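Local coordinates for conserved hypothetical protein, putative anti-sigma factor (Parabacteroides distasonis, PDB 4M0N), which probably acts as a sigma factor antagonist of the FecR type, this chain being the part that carries the FecR and FecR C-terminal regions, at residues A[45-50]-A[99-104]. The protein carries 1 engineered substitution. Residues are numbered along the deposited sequence; the frame is centred on the assembly and turned at random. Where two conformers were deposited one is given.
Sequences AGTVMR and KAYQED. With MG (magnesium ion), chain B.
The nearest CA pair, Thr47 and Tyr101, is 7.4 Å apart, too far for main-chain pairing, so the loop entering the strand at 48-50 meets the type I turn of Tyr101 to Asp104 through a side chain. Tyrosine suits this gap because its ring spans it and its phenol has a proton to give: Tyr101 OH donates to Ala45 O at 2.7 Å, meeting the carbonyl at a C=O...donor angle of 150° and tilted 22° from its plane. With CG anti to its own carbonyl carbon (chi1 -72°), the ring presents an edge to the carbonyls of Ala45 and Gly46, and CE1 lies 3.9 Å from Gly46 O. A phenylalanine here would probably leave the buried Ala45 O without its donor and the loop less firmly held beside the magnesium ion. Gly46 has a positive phi, and a side chain there would run into the carbonyl of the residue before and press on Tyr101 CE1; its O binds the magnesium ion at 2.1 Å, and five waters complete six ligands. Glu103, its chain bent, reaches this ion through water: OE1 accepts from water 1 at 2.7 Å and OE2 from water 2 at 2.9 Å, a second-shell role that fits a carboxylate. Threonine suits position 47 because its hydroxyl both donates to Asn44 O and accepts from Glu67 N, lying beside the tyrosine without bonding to it. The contact joins the loop before strand 48-51, which lies between strands 21-24 and 60-65, to the end of strand 94-100 in the other sheet; Arg176 of helix 167-178 adds a cation-pi contact to Tyr101 and a salt bridge to Glu103.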
loop_
_atom_site.group_PDB
_atom_site.type_symbol
_atom_site.label_atom_id
_atom_site.label_comp_id
_atom_site.label_asym_id
_atom_site.label_seq_id
_atom_site.Cartn_x
_atom_site.Cartn_y
_atom_site.Cartn_z
ATOM N N ALA A 45 1.919 -8.425 0.299
ATOM C CA ALA A 45 3.022 -8.924 1.090
ATOM C C ALA A 45 3.232 -8.105 2.355
ATOM O O ALA A 45 3.280 -6.874 2.304
ATOM C CB ALA A 45 4.310 -8.843 0.239
ATOM N N GLY A 46 3.327 -8.781 3.496
ATOM C CA GLY A 46 3.690 -8.081 4.731
ATOM C C GLY A 46 2.540 -7.559 5.546
ATOM O O GLY A 46 2.738 -6.781 6.509
ATOM N N THR A 47 1.336 -7.928 5.139
ATOM C CA THR A 47 0.107 -7.383 5.713
ATOM C C THR A 47 -0.558 -8.305 6.694
ATOM O O THR A 47 -0.524 -9.522 6.539
ATOM C CB THR A 47 -0.863 -7.087 4.579
ATOM O OG1 THR A 47 -0.209 -6.199 3.676
ATOM C CG2 THR A 47 -2.156 -6.518 5.060
ATOM N N VAL A 48 -1.197 -7.689 7.682
ATOM C CA VAL A 48 -2.022 -8.384 8.670
ATOM C C VAL A 48 -3.401 -7.782 8.671
ATOM O O VAL A 48 -3.530 -6.542 8.619
ATOM C CB VAL A 48 -1.495 -8.204 10.094
ATOM C CG1 VAL A 48 -2.265 -9.117 11.045
ATOM C CG2 VAL A 48 -0.009 -8.453 10.157
ATOM N N MET A 49 -4.416 -8.647 8.716
ATOM C CA MET A 49 -5.783 -8.229 8.846
ATOM C C MET A 49 -6.523 -9.105 9.875
ATOM O O MET A 49 -6.372 -10.339 9.899
ATOM C CB MET A 49 -6.509 -8.214 7.484
ATOM C CG MET A 49 -7.968 -7.794 7.597
ATOM S SD MET A 49 -8.812 -7.636 6.011
ATOM C CE MET A 49 -8.946 -9.334 5.509
ATOM N N ARG A 50 -7.331 -8.442 10.697
ATOM C CA ARG A 50 -8.111 -9.053 11.768
ATOM C C ARG A 50 -9.569 -8.768 11.467
ATOM O O ARG A 50 -9.940 -7.617 11.192
ATOM C CB ARG A 50 -7.667 -8.351 13.079
ATOM C CG ARG A 50 -7.802 -9.011 14.412
ATOM C CD ARG A 50 -7.099 -8.084 15.429
ATOM N NE ARG A 50 -5.650 -8.084 15.191
ATOM C CZ ARG A 50 -4.873 -7.072 14.801
ATOM N NH1 ARG A 50 -5.334 -5.844 14.593
ATOM N NH2 ARG A 50 -3.577 -7.317 14.614
ATOM N N LYS A 99 -3.043 1.521 1.761
ATOM C CA LYS A 99 -1.624 1.177 1.921
ATOM C C LYS A 99 -1.172 1.834 3.191
ATOM O O LYS A 99 -1.015 3.071 3.255
ATOM C CB LYS A 99 -0.805 1.642 0.738
ATOM C CG LYS A 99 0.628 1.167 0.846
ATOM C CD LYS A 99 1.425 1.591 -0.342
ATOM C CE LYS A 99 2.853 1.091 -0.176
ATOM N NZ LYS A 99 3.529 1.324 -1.471
ATOM N N ALA A 100 -0.930 1.030 4.229
ATOM C CA ALA A 100 -0.693 1.543 5.595
ATOM C C ALA A 100 0.265 0.639 6.347
ATOM O O ALA A 100 -0.033 0.134 7.394
ATOM C CB ALA A 100 -2.014 1.697 6.355
ATOM N N TYR A 101 1.415 0.417 5.756
ATOM C CA TYR A 101 2.458 -0.383 6.391
ATOM C C TYR A 101 3.022 0.439 7.554
ATOM O O TYR A 101 3.430 1.613 7.406
ATOM C CB TYR A 101 3.587 -0.722 5.413
ATOM C CG TYR A 101 3.219 -1.735 4.378
ATOM C CD1 TYR A 101 3.255 -3.097 4.657
ATOM C CD2 TYR A 101 2.827 -1.340 3.113
ATOM C CE1 TYR A 101 2.923 -4.043 3.704
ATOM C CE2 TYR A 101 2.518 -2.274 2.163
ATOM C CZ TYR A 101 2.545 -3.610 2.454
ATOM O OH TYR A 101 2.239 -4.512 1.479
ATOM N N GLN A 102 3.081 -0.203 8.711
ATOM C CA GLN A 102 3.560 0.489 9.907
ATOM C C GLN A 102 5.015 0.931 9.805
ATOM O O GLN A 102 5.388 1.970 10.401
ATOM C CB GLN A 102 3.257 -0.335 11.175
ATOM C CG GLN A 102 4.053 -1.607 11.346
ATOM C CD GLN A 102 3.605 -2.486 12.535
ATOM O OE1 GLN A 102 2.675 -2.175 13.309
ATOM N NE2 GLN A 102 4.280 -3.591 12.676
ATOM N N GLU A 103 5.817 0.213 9.014
ATOM C CA GLU A 103 7.214 0.601 8.738
ATOM C C GLU A 103 7.470 1.720 7.707
ATOM O O GLU A 103 8.627 2.125 7.501
ATOM C CB GLU A 103 8.033 -0.634 8.331
ATOM C CG GLU A 103 7.674 -1.276 7.003
ATOM C CD GLU A 103 6.710 -2.433 7.108
ATOM O OE1 GLU A 103 5.905 -2.407 8.128
ATOM O OE2 GLU A 103 6.784 -3.359 6.187
ATOM N N ASP A 104 6.428 2.222 7.048
ATOM C CA ASP A 104 6.601 3.164 5.944
ATOM C C ASP A 104 6.350 4.590 6.434
ATOM O O ASP A 104 5.612 4.812 7.387
ATOM C CB ASP A 104 5.610 2.899 4.809
ATOM C CG ASP A 104 5.938 1.653 3.979
ATOM O OD1 ASP A 104 6.886 0.905 4.342
ATOM O OD2 ASP A 104 5.219 1.438 2.946
HETATM MG MG MG B . 4.274 -6.270 7.800
HETATM O O HOH W 1 3.950 -4.261 7.820
HETATM O O HOH W 2 5.601 -5.985 6.272
HETATM O O HOH W 3 2.966 -6.603 9.285
HETATM O O HOH W 4 4.894 -8.333 7.842
HETATM O O HOH W 5 5.909 -5.910 9.191
#